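Local coordinates for protein cystatin (Fasciola hepatica, PDB 6I1M) that probably inhibits papain-like cysteine proteases, as a secreted type 1 cystatin (stefin) of the liver fluke, at residues 65-70 with 87-92; 39-44 with 54-59. All coordinates share one frame; numbering follows the deposited sequence.

Contact 1: 65-70 with 87-92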
# COMPACT_ATOMS: atom_id res chain seq x y z
N GLY A 65 -13.46 -5.90 -1.53
CA GLY A 65 -13.40 -4.44 -1.46
C GLY A 65 -12.00 -4.01 -1.81
O GLY A 65 -11.10 -4.89 -1.89
N CYS A 66 -11.85 -2.72 -2.05
CA CYS A 66 -10.59 -2.09 -2.43
C CYS A 66 -10.30 -0.99 -1.42
O CYS A 66 -11.25 -0.37 -0.89
CB CYS A 66 -10.64 -1.54 -3.85
SG CYS A 66 -10.59 -2.84 -5.11
N TRP A 67 -9.01 -0.82 -1.14
CA TRP A 67 -8.47 0.21 -0.24
C TRP A 67 -7.34 0.94 -0.96
O TRP A 67 -6.65 0.33 -1.84
CB TRP A 67 -7.99 -0.42 1.06
CG TRP A 67 -9.03 -1.06 1.93
CD1 TRP A 67 -9.56 -0.54 3.08
CD2 TRP A 67 -9.54 -2.41 1.84
NE1 TRP A 67 -10.37 -1.46 3.70
CE2 TRP A 67 -10.41 -2.60 2.94
CE3 TRP A 67 -9.39 -3.45 0.92
CZ2 TRP A 67 -11.10 -3.79 3.15
CZ3 TRP A 67 -10.07 -4.63 1.12
CH2 TRP A 67 -10.93 -4.79 2.22
N GLU A 68 -7.19 2.22 -0.65
CA GLU A 68 -5.97 2.99 -1.00
C GLU A 68 -5.12 3.06 0.27
O GLU A 68 -5.68 3.38 1.33
CB GLU A 68 -6.38 4.35 -1.55
CG GLU A 68 -5.25 5.33 -1.66
CD GLU A 68 -5.74 6.68 -2.14
OE1 GLU A 68 -6.33 6.72 -3.26
OE2 GLU A 68 -5.58 7.68 -1.38
N VAL A 69 -3.84 2.74 0.16
CA VAL A 69 -2.90 2.73 1.32
C VAL A 69 -1.59 3.35 0.85
O VAL A 69 -1.00 2.83 -0.10
CB VAL A 69 -2.64 1.30 1.85
CG1 VAL A 69 -1.90 1.32 3.18
CG2 VAL A 69 -3.93 0.49 1.96
N VAL A 70 -1.14 4.39 1.54
CA VAL A 70 0.17 5.04 1.30
C VAL A 70 1.22 4.45 2.24
O VAL A 70 0.98 4.40 3.44
CB VAL A 70 0.06 6.56 1.43
CG1 VAL A 70 1.36 7.23 1.03
CG2 VAL A 70 -1.10 7.10 0.60
N PRO A 87 -5.35 2.99 5.86
CA PRO A 87 -6.11 2.56 4.69
C PRO A 87 -7.45 3.30 4.58
O PRO A 87 -8.07 3.60 5.60
CB PRO A 87 -6.32 1.06 4.92
CG PRO A 87 -5.18 0.72 5.84
CD PRO A 87 -5.12 1.89 6.80
N THR A 88 -7.83 3.68 3.36
CA THR A 88 -9.16 4.25 3.06
C THR A 88 -9.86 3.34 2.04
O THR A 88 -9.25 2.95 1.03
CB THR A 88 -9.02 5.69 2.57
OG1 THR A 88 -8.12 6.34 3.46
CG2 THR A 88 -10.32 6.45 2.54
N ARG A 89 -11.10 2.98 2.35
CA ARG A 89 -11.96 2.20 1.42
C ARG A 89 -12.18 3.07 0.18
O ARG A 89 -12.45 4.28 0.35
CB ARG A 89 -13.29 1.79 2.08
CG ARG A 89 -13.16 0.70 3.12
CD ARG A 89 -14.47 0.02 3.53
NE ARG A 89 -15.49 0.98 3.92
CZ ARG A 89 -15.49 1.66 5.07
NH1 ARG A 89 -14.51 1.49 5.94
NH2 ARG A 89 -16.45 2.52 5.33
N VAL A 90 -12.02 2.48 -0.99
CA VAL A 90 -12.33 3.15 -2.28
C VAL A 90 -13.10 2.16 -3.16
O VAL A 90 -13.08 0.95 -2.86
CB VAL A 90 -11.05 3.66 -2.98
CG1 VAL A 90 -10.39 4.79 -2.19
CG2 VAL A 90 -10.08 2.53 -3.24
N SER A 91 -13.79 2.67 -4.18
CA SER A 91 -14.48 1.85 -5.20
C SER A 91 -13.42 1.11 -6.02
O SER A 91 -12.39 1.71 -6.30
CB SER A 91 -15.38 2.69 -6.06
OG SER A 91 -15.71 2.01 -7.26
N CYS A 92 -13.64 -0.16 -6.37
CA CYS A 92 -12.67 -0.92 -7.20
C CYS A 92 -12.70 -0.34 -8.62
O CYS A 92 -11.65 -0.33 -9.24
CB CYS A 92 -12.92 -2.42 -7.15
SG CYS A 92 -12.60 -3.17 -5.53
O HOH W 1 -14.42 -1.17 -2.22
O HOH W 2 -12.35 -1.25 6.21
O HOH W 3 -5.47 6.04 2.09
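The indole of W67 and the side chain of R89 meet obliquely, R89 CG lying 3.6 Å from W67 NE1 in a non-hydrogen-bonded antiparallel pair. Water sits at the indole edge, in the ring plane, where it accepts the N-H of W67 NE1. P87 CB is also oblique to the ring and touches V69 CG2 at 3.8 Å; L26 of helix 12-28 adjoins both W67 and P87. On the face bearing C66, E68 and V90, V90 CG1 packs on E68 CB. E68 and T88 exchange two backbone hydrogen bonds, E68 N to T88 O being 2.8 Å, and V90 N donates to C66 O. Beyond this the strands part: a water takes the N-H of C66 N and donates to V90 O at 2.6 Å. A disulfide, C66 SG to C92 SG at 2.1 Å (chi3 106°), bridges the divergence. The C-terminal residues that follow the outer strand of the cystatin sheet are thus tied covalently near the start of 65-70, which fixes the tail against the hairpin where backbone bonding gives out.

Contact 2: 39-44 with 54-59; sequences ELLQVS and KFKVSG
Strands 39-44 and 54-59 run antiparallel at 145°, and a classic beta bulge, in which L41 and Q42 both face K56, shifts their register by one. L41 N gives K56 O a 2.8 Å bond, whereas K56 N reaches Q42 O at 3.2 Å; the antiparallel hydrogen-bonded pairs E39-S58 and S44-K54, each with two N-H...O bonds, flank the bulge. On the face bearing L40, V43, F55 and V57, V43 chi1 of 69° puts CG1 between the backbone N and the carbonyl carbon and leaves CG2 anti to N, over one face of the F55 ring. This CH-pi contact places the methyl 3.6 Å from the ring centroid, offset toward the rim. L40 splits its branches: CD1 approaches F55 CE1 at 3.7 Å, oblique to the ring, while CD2 presses on V57 CG1 at 3.4 Å, tighter than usual for two carbons. Helix 12-28 covers this layer, with I22 touching both L40 and F55, and F18 meeting the F55 ring. On the other face Q42 CG packs against K56 CB at 3.7 Å, and L41 CD1 rests on S58 CB. Water joins S44 OG to K54 O, donating to the carbonyl, which also accepts from S44 N. The two faces therefore differ in chemistry: one supplies an aliphatic and aromatic bed for the helix, as in the cystatin fold, while the other carries lysine stems whose ammonium ends are engaged, K56 NZ by a hydrogen bond to S91 O and K54 by the ring of Y4, with the bulge absorbing an extra residue without breaking the pairing.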
# COMPACT_ATOMS: atom_id res chain seq x y z
N GLU A 39 -4.38 -8.40 -2.95
CA GLU A 39 -3.70 -8.13 -4.23
C GLU A 39 -3.35 -6.64 -4.33
O GLU A 39 -4.25 -5.81 -4.19
CB GLU A 39 -4.60 -8.52 -5.39
CG GLU A 39 -3.94 -8.29 -6.72
CD GLU A 39 -4.80 -8.80 -7.88
OE1 GLU A 39 -5.95 -9.17 -7.62
OE2 GLU A 39 -4.29 -8.86 -9.00
N LEU A 40 -2.09 -6.34 -4.61
CA LEU A 40 -1.67 -4.98 -5.00
C LEU A 40 -2.01 -4.82 -6.48
O LEU A 40 -1.38 -5.53 -7.29
CB LEU A 40 -0.17 -4.77 -4.75
CG LEU A 40 0.38 -5.09 -3.35
CD1 LEU A 40 1.76 -4.50 -3.19
CD2 LEU A 40 -0.49 -4.57 -2.22
N LEU A 41 -2.97 -3.97 -6.80
CA LEU A 41 -3.48 -3.77 -8.19
C LEU A 41 -2.53 -2.85 -8.95
O LEU A 41 -2.24 -3.12 -10.11
CB LEU A 41 -4.87 -3.14 -8.14
CG LEU A 41 -5.98 -4.01 -7.56
CD1 LEU A 41 -7.29 -3.26 -7.58
CD2 LEU A 41 -6.08 -5.33 -8.32
N GLN A 42 -2.11 -1.76 -8.31
CA GLN A 42 -1.29 -0.71 -8.95
C GLN A 42 -0.63 0.13 -7.86
O GLN A 42 -1.04 0.01 -6.69
CB GLN A 42 -2.14 0.19 -9.85
CG GLN A 42 -3.28 0.85 -9.08
CD GLN A 42 -4.22 1.61 -9.98
OE1 GLN A 42 -4.51 1.19 -11.10
NE2 GLN A 42 -4.75 2.72 -9.49
N VAL A 43 0.36 0.90 -8.25
CA VAL A 43 1.09 1.80 -7.34
C VAL A 43 1.38 3.10 -8.08
O VAL A 43 1.65 3.07 -9.32
CB VAL A 43 2.36 1.13 -6.79
CG1 VAL A 43 3.40 0.95 -7.90
CG2 VAL A 43 2.91 1.89 -5.59
N SER A 44 1.31 4.20 -7.34
CA SER A 44 1.73 5.54 -7.81
C SER A 44 2.78 6.02 -6.82
O SER A 44 2.63 5.70 -5.65
CB SER A 44 0.58 6.51 -7.90
OG SER A 44 -0.56 5.91 -8.45
N LYS A 54 1.74 4.95 -3.12
CA LYS A 54 0.27 4.85 -3.00
C LYS A 54 -0.21 3.64 -3.79
O LYS A 54 -0.19 3.65 -5.07
CB LYS A 54 -0.43 6.10 -3.51
CG LYS A 54 -1.91 6.15 -3.18
CD LYS A 54 -2.63 7.04 -4.14
CE LYS A 54 -2.27 8.49 -3.99
NZ LYS A 54 -2.78 9.27 -5.14
N PHE A 55 -0.67 2.64 -3.05
CA PHE A 55 -1.22 1.37 -3.56
C PHE A 55 -2.74 1.45 -3.62
O PHE A 55 -3.37 1.96 -2.71
CB PHE A 55 -0.77 0.25 -2.65
CG PHE A 55 0.69 -0.02 -2.79
CD1 PHE A 55 1.16 -0.72 -3.90
CD2 PHE A 55 1.59 0.40 -1.82
CE1 PHE A 55 2.51 -1.00 -4.03
CE2 PHE A 55 2.94 0.11 -1.95
CZ PHE A 55 3.39 -0.58 -3.05
N LYS A 56 -3.31 0.89 -4.68
CA LYS A 56 -4.71 0.42 -4.69
C LYS A 56 -4.67 -1.10 -4.52
O LYS A 56 -4.02 -1.76 -5.35
CB LYS A 56 -5.39 0.84 -5.98
CG LYS A 56 -6.89 0.62 -5.99
CD LYS A 56 -7.53 1.14 -7.25
CE LYS A 56 -8.87 0.48 -7.53
NZ LYS A 56 -9.95 1.49 -7.64
N VAL A 57 -5.31 -1.61 -3.47
CA VAL A 57 -5.28 -3.05 -3.08
C VAL A 57 -6.71 -3.59 -3.14
O VAL A 57 -7.65 -2.84 -2.84
CB VAL A 57 -4.61 -3.25 -1.71
CG1 VAL A 57 -3.24 -2.57 -1.68
CG2 VAL A 57 -5.46 -2.76 -0.54
N SER A 58 -6.85 -4.86 -3.53
CA SER A 58 -8.13 -5.59 -3.67
C SER A 58 -8.11 -6.84 -2.80
O SER A 58 -7.09 -7.56 -2.79
CB SER A 58 -8.38 -5.96 -5.10
OG SER A 58 -9.52 -6.78 -5.19
N GLY A 59 -9.19 -7.08 -2.06
CA GLY A 59 -9.34 -8.29 -1.25
C GLY A 59 -9.98 -9.41 -2.04
O GLY A 59 -10.71 -9.14 -2.99
O HOH W 4 -2.11 4.09 -7.26

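From the N terminus, helix 12-28 precedes the sheet that packs on it. Contact 2 comes first, closing the hairpin of strands 38-47 and 50-59 around nine intervening residues. Contact 1 follows in series, closing the hairpin of strands 66-74 and 83-90 around sixteen; neither nests in the other nor crosses it. Neighbouring strands 50-59 and 66-74 join the hairpins into one antiparallel sheet, with the strands side by side in the order they occur in the chain and V57 N and W67 O meeting at 2.9 Å. A lysine of 54-59 reaches across 65-70 to the chain end, and K54 packs beside E68. Together they link both outermost strands through the two central ones.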